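Local coordinates for protein beta-glucoside phosphorylase BglX (Unidentified, PDB 5VQE) that probably cleaves beta-glucosides by transferring the glucosyl unit to phosphate, as a phosphorylase of glycoside hydrolase family 3, at residues Pro169-Cys180 with Arg225-Asp233; Leu433-Phe443 with Val537-Arg547. All coordinates share one frame; numbering follows the deposited sequence.

How the contacts relate
Contact 1 and contact 2 lie in series along the chain, their centres 36 Å apart and their nearest atoms about 16 Å apart. Contact 1 joins helices 169-184 and 216-232 of the family 3 N-terminal domain, a TIM-barrel relative, and flanks strand 191-195. Contact 2 joins helices 429-441 and 534-544, which pack on the mixed sheet that includes strands 412-419, 469-475 and 506-510. They share no helix or sheet. Both pair helices running in roughly the same direction, 23° and 33° apart, with apolar side chains turned to a sheet and charged ones toward the solvent side. The pocket of the bound fluoroglucose is lined by N-terminal family residues, none in either contact, so both contacts are scaffold packing.

Contact 1: Pro169-Cys180 with Arg225-Asp233; sequences PERIIRMAKAYC and RIYQALIED
Ile173 and Ile226 meet where two neighbouring helices of the TIM-barrel-like domain run side by side, inclined by 23° with their axes 9.8 Å apart. On the more buried side the side chains are compact and apolar. Ile226 lays CD1 against Pro169 CB at 3.9 Å, while its CG2 meets CG2 of Ile172, the two side chains crossing at about a right angle. With CG2 of Ile173 anti to the backbone N and CG1 beside it, both branches can be used: CG1 rests on Ile226 CG1 and CG2 touches Ala229 CB at 3.9 Å. Alanine suits that place because its lone methyl lets the isoleucine come close. One turn after Ile226, Leu230 CD1 reaches Ala176 CB at 4.0 Å and also nears Cys180 SG; the same side chain packs on Ile192 of strand 191-195.

The outer side is looser and polar. The long aliphatic chain of Lys177 passes obliquely by Asp233, its CG 3.7 Å from OD2, but the charged ends stay apart. One water donates to both Lys177 O and Asp233 OD2; a second donates to Ala229 O and takes only a weak bond from Lys177 NZ. At the other end, Arg225 stretches out to bring its guanidinium to Glu170, their planes 52° apart. Arg225 NE donates to the syn lone pair of Glu170 OE2 at 2.8 Å, with an N-H...O angle of 149°.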
loop_
_atom_site.group_PDB
_atom_site.type_symbol
_atom_site.label_atom_id
_atom_site.label_comp_id
_atom_site.label_asym_id
_atom_site.label_seq_id
_atom_site.Cartn_x
_atom_site.Cartn_y
_atom_site.Cartn_z
ATOM N N PRO A 169 4.796 -15.883 6.129
ATOM C CA PRO A 169 4.615 -15.057 7.333
ATOM C C PRO A 169 5.908 -14.639 8.011
ATOM O O PRO A 169 5.996 -13.516 8.517
ATOM C CB PRO A 169 3.768 -15.965 8.232
ATOM C CG PRO A 169 2.963 -16.744 7.282
ATOM C CD PRO A 169 3.874 -17.033 6.120
ATOM N N GLU A 170 6.919 -15.503 8.052
ATOM C CA GLU A 170 8.142 -15.129 8.751
ATOM C C GLU A 170 8.859 -13.991 8.033
ATOM O O GLU A 170 9.399 -13.088 8.679
ATOM C CB GLU A 170 9.048 -16.353 8.919
ATOM C CG GLU A 170 8.371 -17.494 9.691
ATOM C CD GLU A 170 7.760 -17.035 11.010
ATOM O OE1 GLU A 170 8.495 -16.440 11.825
ATOM O OE2 GLU A 170 6.546 -17.262 11.226
ATOM N N ARG A 171 8.839 -13.986 6.699
ATOM C CA ARG A 171 9.460 -12.888 5.961
ATOM C C ARG A 171 8.644 -11.605 6.105
ATOM O O ARG A 171 9.209 -10.512 6.243
ATOM C CB ARG A 171 9.632 -13.269 4.486
ATOM C CG ARG A 171 10.326 -12.196 3.668
ATOM C CD ARG A 171 10.700 -12.630 2.243
ATOM N NE ARG A 171 11.583 -13.798 2.208
ATOM C CZ ARG A 171 11.214 -15.031 1.868
ATOM N NH1 ARG A 171 9.963 -15.301 1.514
ATOM N NH2 ARG A 171 12.111 -16.010 1.869
ATOM N N ILE A 172 7.314 -11.716 6.084
ATOM C CA ILE A 172 6.467 -10.548 6.308
ATOM C C ILE A 172 6.812 -9.897 7.641
ATOM O O ILE A 172 6.946 -8.669 7.733
ATOM C CB ILE A 172 4.980 -10.941 6.237
ATOM C CG1 ILE A 172 4.629 -11.407 4.819
ATOM C CG2 ILE A 172 4.087 -9.771 6.626
ATOM C CD1 ILE A 172 3.386 -12.279 4.746
ATOM N N ILE A 173 6.943 -10.711 8.698
ATOM C CA ILE A 173 7.279 -10.182 10.020
ATOM C C ILE A 173 8.623 -9.465 9.976
ATOM O O ILE A 173 8.759 -8.342 10.478
ATOM C CB ILE A 173 7.268 -11.313 11.070
ATOM C CG1 ILE A 173 5.836 -11.829 11.277
ATOM C CG2 ILE A 173 7.866 -10.853 12.394
ATOM C CD1 ILE A 173 5.731 -13.109 12.102
ATOM N N ARG A 174 9.640 -10.101 9.377
ATOM C CA ARG A 174 10.969 -9.485 9.303
ATOM C C ARG A 174 10.910 -8.144 8.585
ATOM O O ARG A 174 11.445 -7.135 9.062
ATOM C CB ARG A 174 11.957 -10.392 8.560
ATOM C CG ARG A 174 12.303 -11.694 9.215
ATOM C CD ARG A 174 13.605 -12.261 8.636
ATOM N NE ARG A 174 13.519 -12.711 7.244
ATOM C CZ ARG A 174 13.012 -13.883 6.859
ATOM N NH1 ARG A 174 12.500 -14.728 7.754
ATOM N NH2 ARG A 174 13.003 -14.206 5.571
ATOM N N MET A 175 10.282 -8.131 7.413
ATOM C CA MET A 175 10.292 -6.950 6.562
ATOM C C MET A 175 9.469 -5.825 7.175
ATOM O O MET A 175 9.883 -4.660 7.157
ATOM C CB MET A 175 9.761 -7.319 5.177
ATOM C CG MET A 175 10.623 -8.327 4.427
ATOM S SD MET A 175 12.092 -7.528 3.771
ATOM C CE MET A 175 13.072 -8.932 3.200
ATOM N N ALA A 176 8.299 -6.154 7.715
ATOM C CA ALA A 176 7.437 -5.124 8.287
ATOM C C ALA A 176 8.069 -4.491 9.523
ATOM O O ALA A 176 7.967 -3.278 9.726
ATOM C CB ALA A 176 6.074 -5.717 8.628
ATOM N N LYS A 177 8.716 -5.293 10.372
ATOM C CA LYS A 177 9.400 -4.716 11.528
ATOM C C LYS A 177 10.503 -3.762 11.090
ATOM O O LYS A 177 10.706 -2.704 11.705
ATOM C CB LYS A 177 9.995 -5.819 12.400
ATOM C CG LYS A 177 9.005 -6.619 13.228
ATOM C CD LYS A 177 9.805 -7.578 14.116
ATOM C CE LYS A 177 8.948 -8.468 14.978
ATOM N NZ LYS A 177 9.811 -9.428 15.743
ATOM N N ALA A 178 11.238 -4.135 10.042
ATOM C CA ALA A 178 12.299 -3.285 9.513
ATOM C C ALA A 178 11.744 -2.004 8.901
ATOM O O ALA A 178 12.309 -0.921 9.100
ATOM C CB ALA A 178 13.116 -4.052 8.481
ATOM N N TYR A 179 10.656 -2.105 8.130
ATOM C CA TYR A 179 10.011 -0.903 7.615
ATOM C C TYR A 179 9.682 0.040 8.764
ATOM O O TYR A 179 9.969 1.243 8.708
ATOM C CB TYR A 179 8.747 -1.270 6.824
ATOM C CG TYR A 179 7.961 -0.071 6.307
ATOM C CD1 TYR A 179 7.071 0.606 7.132
ATOM C CD2 TYR A 179 8.108 0.380 4.996
ATOM C CE1 TYR A 179 6.348 1.699 6.676
ATOM C CE2 TYR A 179 7.384 1.487 4.529
ATOM C CZ TYR A 179 6.509 2.136 5.380
ATOM O OH TYR A 179 5.781 3.228 4.956
ATOM N N CYS A 180 9.101 -0.503 9.834
ATOM C CA CYS A 180 8.756 0.330 10.979
ATOM C C CYS A 180 9.998 0.933 11.620
ATOM O O CYS A 180 9.968 2.081 12.080
ATOM C CB CYS A 180 7.974 -0.480 12.007
ATOM S SG CYS A 180 6.310 -0.979 11.453
ATOM N N ARG A 225 -0.467 -14.638 14.142
ATOM C CA ARG A 225 0.949 -14.633 14.489
ATOM C C ARG A 225 1.629 -13.348 14.037
ATOM O O ARG A 225 2.450 -12.783 14.767
ATOM C CB ARG A 225 1.635 -15.841 13.859
ATOM C CG ARG A 225 3.109 -15.975 14.192
ATOM C CD ARG A 225 3.686 -17.219 13.534
ATOM N NE ARG A 225 5.139 -17.293 13.654
ATOM C CZ ARG A 225 5.782 -17.784 14.711
ATOM N NH1 ARG A 225 5.106 -18.244 15.755
ATOM N NH2 ARG A 225 7.105 -17.810 14.731
ATOM N N ILE A 226 1.304 -12.875 12.834
ATOM C CA ILE A 226 1.917 -11.654 12.310
ATOM C C ILE A 226 1.454 -10.439 13.105
ATOM O O ILE A 226 2.268 -9.615 13.546
ATOM C CB ILE A 226 1.597 -11.498 10.812
ATOM C CG1 ILE A 226 2.153 -12.685 10.024
ATOM C CG2 ILE A 226 2.166 -10.189 10.277
ATOM C CD1 ILE A 226 1.720 -12.700 8.584
ATOM N N TYR A 227 0.142 -10.293 13.284
ATOM C CA TYR A 227 -0.353 -9.155 14.053
ATOM C C TYR A 227 0.251 -9.132 15.453
ATOM O O TYR A 227 0.712 -8.083 15.917
ATOM C CB TYR A 227 -1.884 -9.173 14.089
ATOM C CG TYR A 227 -2.434 -8.514 12.851
ATOM C CD1 TYR A 227 -2.757 -9.259 11.724
ATOM C CD2 TYR A 227 -2.560 -7.128 12.784
ATOM C CE1 TYR A 227 -3.218 -8.647 10.580
ATOM C CE2 TYR A 227 -3.028 -6.511 11.643
ATOM C CZ TYR A 227 -3.343 -7.268 10.546
ATOM O OH TYR A 227 -3.793 -6.648 9.411
ATOM N N GLN A 228 0.306 -10.285 16.126
ATOM C CA GLN A 228 0.914 -10.329 17.452
ATOM C C GLN A 228 2.362 -9.856 17.412
ATOM O O GLN A 228 2.798 -9.108 18.293
ATOM C CB GLN A 228 0.821 -11.742 18.038
ATOM C CG GLN A 228 -0.574 -12.102 18.533
ATOM C CD GLN A 228 -0.652 -13.504 19.107
ATOM O OE1 GLN A 228 -0.412 -14.491 18.408
ATOM N NE2 GLN A 228 -0.982 -13.597 20.385
ATOM N N ALA A 229 3.115 -10.252 16.382
ATOM C CA ALA A 229 4.530 -9.892 16.320
ATOM C C ALA A 229 4.728 -8.393 16.133
ATOM O O ALA A 229 5.635 -7.804 16.735
ATOM C CB ALA A 229 5.219 -10.658 15.191
ATOM N N LEU A 230 3.918 -7.762 15.278
ATOM C CA LEU A 230 4.052 -6.325 15.065
ATOM C C LEU A 230 3.516 -5.533 16.252
ATOM O O LEU A 230 4.033 -4.454 16.567
ATOM C CB LEU A 230 3.333 -5.924 13.777
ATOM C CG LEU A 230 4.184 -6.028 12.500
ATOM C CD1 LEU A 230 5.285 -4.969 12.491
ATOM C CD2 LEU A 230 4.784 -7.409 12.354
ATOM N N ILE A 231 2.482 -6.040 16.918
ATOM C CA ILE A 231 1.980 -5.379 18.116
ATOM C C ILE A 231 3.063 -5.346 19.185
ATOM O O ILE A 231 3.342 -4.302 19.783
ATOM C CB ILE A 231 0.706 -6.083 18.613
ATOM C CG1 ILE A 231 -0.440 -5.836 17.624
ATOM C CG2 ILE A 231 0.316 -5.596 20.000
ATOM C CD1 ILE A 231 -1.647 -6.729 17.832
ATOM N N GLU A 232 3.699 -6.492 19.434
ATOM C CA GLU A 232 4.757 -6.534 20.435
ATOM C C GLU A 232 5.936 -5.669 20.030
ATOM O O GLU A 232 6.614 -5.101 20.895
ATOM C CB GLU A 232 5.200 -7.977 20.664
ATOM C CG GLU A 232 4.080 -8.881 21.164
ATOM C CD GLU A 232 3.344 -8.291 22.355
ATOM O OE1 GLU A 232 4.020 -7.852 23.311
ATOM O OE2 GLU A 232 2.092 -8.251 22.326
ATOM N N ASP A 233 6.185 -5.541 18.725
ATOM C CA ASP A 233 7.262 -4.699 18.222
ATOM C C ASP A 233 6.985 -3.214 18.424
ATOM O O ASP A 233 7.898 -2.407 18.227
ATOM C CB ASP A 233 7.494 -5.018 16.734
ATOM C CG ASP A 233 8.654 -4.227 16.114
ATOM O OD1 ASP A 233 9.810 -4.371 16.573
ATOM O OD2 ASP A 233 8.409 -3.486 15.135
HETATM O O HOH W 1 7.525 -8.959 17.868
HETATM O O HOH W 2 10.730 -2.648 14.340
#

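Contact 2: Leu433-Phe443 with Val537-Arg547; sequences LFKGLLEKEGF and VRMMIEKLMGR
Phe434 is a knob, in a hole of Val537, Met540, Ile541 and Leu544, where two helices, inclined by 33°, pair knobs-into-holes over the mixed sheet of an alpha/beta domain. CG stands anti to the backbone N (chi1 -178°), which swings the ring toward the other helix. CB touches Val537 CG1 at 3.7 Å; next, CD1 and CE1 come up to Ile541 CD1, and CE1 also meets Met540 CG. At the tip, CZ receives Leu544 CD1 in the ring plane, at 3.9 Å. Leu438 CG covers one ring face, and Leu415, Ile471 and Leu509 of the sheet complete the surroundings. A thin ring suits this place, slipping beneath Leu438 while its edge reaches Leu544. Ile541 is the reciprocal knob, its CD1 3.6 Å from Leu438 CD2.

Toward the helix ends the contact turns polar. Gly442 and Gly546 close the helices in Schellman motifs, whose positive phi suits glycine, and beyond the second Arg547 folds back over Met545 CB. Its guanidinium holds Glu542 side-on through NE and NH2, and Glu441 end-on. An alanine at Glu441 would probably leave Arg547 with Glu542 as its carboxylate partner here and remove the salt bridge tying the two helix ends together. Met545 SD lies at the edge of the Phe443 ring, a Met-aromatic contact. The straighter of the two bonds to Glu441 runs from Arg547 NH1 to OE1, 2.9 Å long at 176°.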
loop_
_atom_site.group_PDB
_atom_site.type_symbol
_atom_site.label_atom_id
_atom_site.label_comp_id
_atom_site.label_asym_id
_atom_site.label_seq_id
_atom_site.Cartn_x
_atom_site.Cartn_y
_atom_site.Cartn_z
ATOM N N LEU A 433 11.906 4.080 -22.057
ATOM C CA LEU A 433 13.284 4.030 -21.579
ATOM C C LEU A 433 13.912 2.683 -21.897
ATOM O O LEU A 433 15.013 2.614 -22.463
ATOM C CB LEU A 433 13.331 4.305 -20.073
ATOM C CG LEU A 433 14.727 4.185 -19.446
ATOM C CD1 LEU A 433 15.675 5.241 -20.024
ATOM C CD2 LEU A 433 14.657 4.277 -17.927
ATOM N N PHE A 434 13.223 1.597 -21.535
ATOM C CA PHE A 434 13.724 0.255 -21.808
ATOM C C PHE A 434 14.015 0.080 -23.294
ATOM O O PHE A 434 15.067 -0.446 -23.676
ATOM C CB PHE A 434 12.703 -0.782 -21.315
ATOM C CG PHE A 434 13.139 -2.212 -21.493
ATOM C CD1 PHE A 434 14.097 -2.770 -20.663
ATOM C CD2 PHE A 434 12.560 -3.011 -22.467
ATOM C CE1 PHE A 434 14.485 -4.082 -20.809
ATOM C CE2 PHE A 434 12.948 -4.317 -22.626
ATOM C CZ PHE A 434 13.915 -4.864 -21.791
ATOM N N LYS A 435 13.097 0.533 -24.152
ATOM C CA LYS A 435 13.328 0.452 -25.591
ATOM C C LYS A 435 14.608 1.190 -25.971
ATOM O O LYS A 435 15.468 0.648 -26.674
ATOM C CB LYS A 435 12.129 1.024 -26.351
ATOM C CG LYS A 435 12.222 0.908 -27.880
ATOM C CD LYS A 435 10.908 1.306 -28.534
ATOM C CE LYS A 435 10.905 1.060 -30.040
ATOM N NZ LYS A 435 11.818 1.988 -30.773
ATOM N N GLY A 436 14.755 2.427 -25.497
ATOM C CA GLY A 436 15.948 3.199 -25.822
ATOM C C GLY A 436 17.231 2.545 -25.344
ATOM O O GLY A 436 18.252 2.587 -26.035
ATOM N N LEU A 437 17.207 1.948 -24.150
ATOM C CA LEU A 437 18.416 1.331 -23.622
ATOM C C LEU A 437 18.797 0.079 -24.399
ATOM O O LEU A 437 19.987 -0.211 -24.540
ATOM C CB LEU A 437 18.248 1.011 -22.132
ATOM C CG LEU A 437 18.099 2.218 -21.200
ATOM C CD1 LEU A 437 17.941 1.749 -19.756
ATOM C CD2 LEU A 437 19.279 3.183 -21.316
ATOM N N LEU A 438 17.818 -0.670 -24.919
ATOM C CA LEU A 438 18.142 -1.790 -25.795
ATOM C C LEU A 438 18.806 -1.293 -27.069
ATOM O O LEU A 438 19.785 -1.881 -27.544
ATOM C CB LEU A 438 16.881 -2.587 -26.143
ATOM C CG LEU A 438 16.293 -3.492 -25.062
ATOM C CD1 LEU A 438 14.977 -4.088 -25.548
ATOM C CD2 LEU A 438 17.259 -4.588 -24.697
ATOM N N GLU A 439 18.276 -0.213 -27.635
ATOM C CA GLU A 439 18.854 0.353 -28.844
ATOM C C GLU A 439 20.287 0.808 -28.597
ATOM O O GLU A 439 21.170 0.589 -29.435
ATOM C CB GLU A 439 17.963 1.494 -29.335
ATOM C CG GLU A 439 16.634 0.979 -29.909
ATOM C CD GLU A 439 15.599 2.061 -30.124
ATOM O OE1 GLU A 439 15.641 3.094 -29.428
ATOM O OE2 GLU A 439 14.732 1.877 -31.003
ATOM N N LYS A 440 20.549 1.403 -27.430
ATOM C CA LYS A 440 21.915 1.793 -27.086
ATOM C C LYS A 440 22.866 0.601 -27.083
ATOM O O LYS A 440 24.039 0.748 -27.441
ATOM C CB LYS A 440 21.925 2.492 -25.724
ATOM N N GLU A 441 22.391 -0.582 -26.686
ATOM C CA GLU A 441 23.223 -1.781 -26.696
ATOM C C GLU A 441 23.540 -2.282 -28.101
ATOM O O GLU A 441 24.428 -3.129 -28.246
ATOM C CB GLU A 441 22.540 -2.914 -25.919
ATOM C CG GLU A 441 22.305 -2.637 -24.441
ATOM C CD GLU A 441 23.592 -2.483 -23.644
ATOM O OE1 GLU A 441 24.576 -3.205 -23.930
ATOM O OE2 GLU A 441 23.610 -1.637 -22.728
ATOM N N GLY A 442 22.826 -1.810 -29.124
ATOM C CA GLY A 442 23.018 -2.275 -30.487
ATOM C C GLY A 442 21.871 -3.085 -31.053
ATOM O O GLY A 442 21.978 -3.568 -32.186
ATOM N N PHE A 443 20.780 -3.264 -30.315
ATOM C CA PHE A 443 19.625 -3.955 -30.867
ATOM C C PHE A 443 18.794 -3.016 -31.735
ATOM O O PHE A 443 18.720 -1.805 -31.495
ATOM C CB PHE A 443 18.740 -4.521 -29.751
ATOM C CG PHE A 443 19.397 -5.599 -28.935
ATOM C CD1 PHE A 443 19.538 -6.879 -29.438
ATOM C CD2 PHE A 443 19.861 -5.334 -27.658
ATOM C CE1 PHE A 443 20.135 -7.870 -28.684
ATOM C CE2 PHE A 443 20.459 -6.328 -26.903
ATOM C CZ PHE A 443 20.592 -7.589 -27.414
ATOM N N VAL A 537 14.296 -0.666 -14.470
ATOM C CA VAL A 537 14.508 -0.816 -15.908
ATOM C C VAL A 537 15.999 -0.838 -16.222
ATOM O O VAL A 537 16.476 -1.676 -16.994
ATOM C CB VAL A 537 13.785 0.305 -16.675
ATOM C CG1 VAL A 537 14.277 0.392 -18.127
ATOM C CG2 VAL A 537 12.264 0.093 -16.650
ATOM N N ARG A 538 16.758 0.088 -15.634
ATOM C CA ARG A 538 18.195 0.131 -15.897
ATOM C C ARG A 538 18.882 -1.134 -15.401
ATOM O O ARG A 538 19.779 -1.658 -16.067
ATOM C CB ARG A 538 18.821 1.374 -15.258
ATOM C CG ARG A 538 18.326 2.670 -15.856
ATOM C CD ARG A 538 19.088 3.883 -15.351
ATOM N NE ARG A 538 18.597 5.107 -15.986
ATOM C CZ ARG A 538 19.004 5.568 -17.169
ATOM N NH1 ARG A 538 19.929 4.924 -17.867
ATOM N NH2 ARG A 538 18.478 6.682 -17.661
ATOM N N MET A 539 18.478 -1.648 -14.242
ATOM C CA MET A 539 19.114 -2.863 -13.737
ATOM C C MET A 539 18.685 -4.090 -14.533
ATOM O O MET A 539 19.465 -5.039 -14.678
ATOM C CB MET A 539 18.806 -3.046 -12.249
ATOM C CG MET A 539 19.548 -2.087 -11.332
ATOM S SD MET A 539 21.339 -2.062 -11.643
ATOM C CE MET A 539 21.738 -3.779 -11.487
ATOM N N MET A 540 17.463 -4.094 -15.060
ATOM C CA MET A 540 17.059 -5.170 -15.959
ATOM C C MET A 540 17.996 -5.244 -17.159
ATOM O O MET A 540 18.449 -6.326 -17.545
ATOM C CB MET A 540 15.619 -4.944 -16.417
ATOM C CG MET A 540 15.086 -6.016 -17.354
ATOM S SD MET A 540 14.910 -7.622 -16.565
ATOM C CE MET A 540 13.427 -7.340 -15.608
ATOM N N ILE A 541 18.278 -4.095 -17.774
ATOM C CA ILE A 541 19.199 -4.046 -18.905
ATOM C C ILE A 541 20.541 -4.648 -18.519
ATOM O O ILE A 541 21.085 -5.495 -19.234
ATOM C CB ILE A 541 19.348 -2.596 -19.404
ATOM C CG1 ILE A 541 18.112 -2.179 -20.204
ATOM C CG2 ILE A 541 20.627 -2.414 -20.235
ATOM C CD1 ILE A 541 17.944 -2.898 -21.550
ATOM N N GLU A 542 21.098 -4.221 -17.379
ATOM C CA GLU A 542 22.397 -4.744 -16.972
ATOM C C GLU A 542 22.366 -6.260 -16.865
ATOM O O GLU A 542 23.321 -6.939 -17.257
ATOM C CB GLU A 542 22.832 -4.114 -15.648
ATOM C CG GLU A 542 23.012 -2.612 -15.716
ATOM C CD GLU A 542 24.032 -2.204 -16.764
ATOM O OE1 GLU A 542 25.143 -2.765 -16.738
ATOM O OE2 GLU A 542 23.718 -1.350 -17.623
ATOM N N LYS A 543 21.270 -6.817 -16.353
ATOM C CA LYS A 543 21.231 -8.250 -16.110
ATOM C C LYS A 543 20.959 -9.030 -17.390
ATOM O O LYS A 543 21.513 -10.117 -17.590
ATOM C CB LYS A 543 20.186 -8.549 -15.039
ATOM C CG LYS A 543 20.603 -8.046 -13.659
ATOM C CD LYS A 543 19.422 -7.947 -12.702
ATOM C CE LYS A 543 19.786 -7.170 -11.446
ATOM N NZ LYS A 543 20.979 -7.736 -10.755
ATOM N N LEU A 544 20.113 -8.496 -18.270
ATOM C CA LEU A 544 19.881 -9.157 -19.548
ATOM C C LEU A 544 21.160 -9.221 -20.371
ATOM O O LEU A 544 21.419 -10.218 -21.050
ATOM C CB LEU A 544 18.790 -8.430 -20.325
ATOM C CG LEU A 544 17.389 -8.514 -19.724
ATOM C CD1 LEU A 544 16.434 -7.617 -20.497
ATOM C CD2 LEU A 544 16.887 -9.935 -19.697
ATOM N N MET A 545 21.974 -8.167 -20.316
ATOM C CA MET A 545 23.241 -8.123 -21.034
ATOM C C MET A 545 24.352 -8.891 -20.329
ATOM O O MET A 545 25.453 -8.991 -20.877
ATOM C CB MET A 545 23.669 -6.670 -21.241
ATOM C CG MET A 545 22.660 -5.815 -21.989
ATOM S SD MET A 545 22.131 -6.555 -23.552
ATOM C CE MET A 545 23.672 -6.544 -24.470
ATOM N N GLY A 546 24.092 -9.445 -19.146
ATOM C CA GLY A 546 25.075 -10.264 -18.468
ATOM C C GLY A 546 26.135 -9.496 -17.711
ATOM O O GLY A 546 27.123 -10.100 -17.280
ATOM N N ARG A 547 25.971 -8.186 -17.546
ATOM C CA ARG A 547 26.878 -7.385 -16.740
ATOM C C ARG A 547 26.516 -7.385 -15.260
ATOM O O ARG A 547 27.283 -6.861 -14.448
ATOM C CB ARG A 547 26.898 -5.943 -17.251
ATOM C CG ARG A 547 27.322 -5.805 -18.708
ATOM C CD ARG A 547 27.527 -4.346 -19.077
ATOM N NE ARG A 547 26.285 -3.585 -19.158
ATOM C CZ ARG A 547 25.602 -3.358 -20.278
ATOM N NH1 ARG A 547 26.024 -3.842 -21.445
ATOM N NH2 ARG A 547 24.487 -2.640 -20.233
#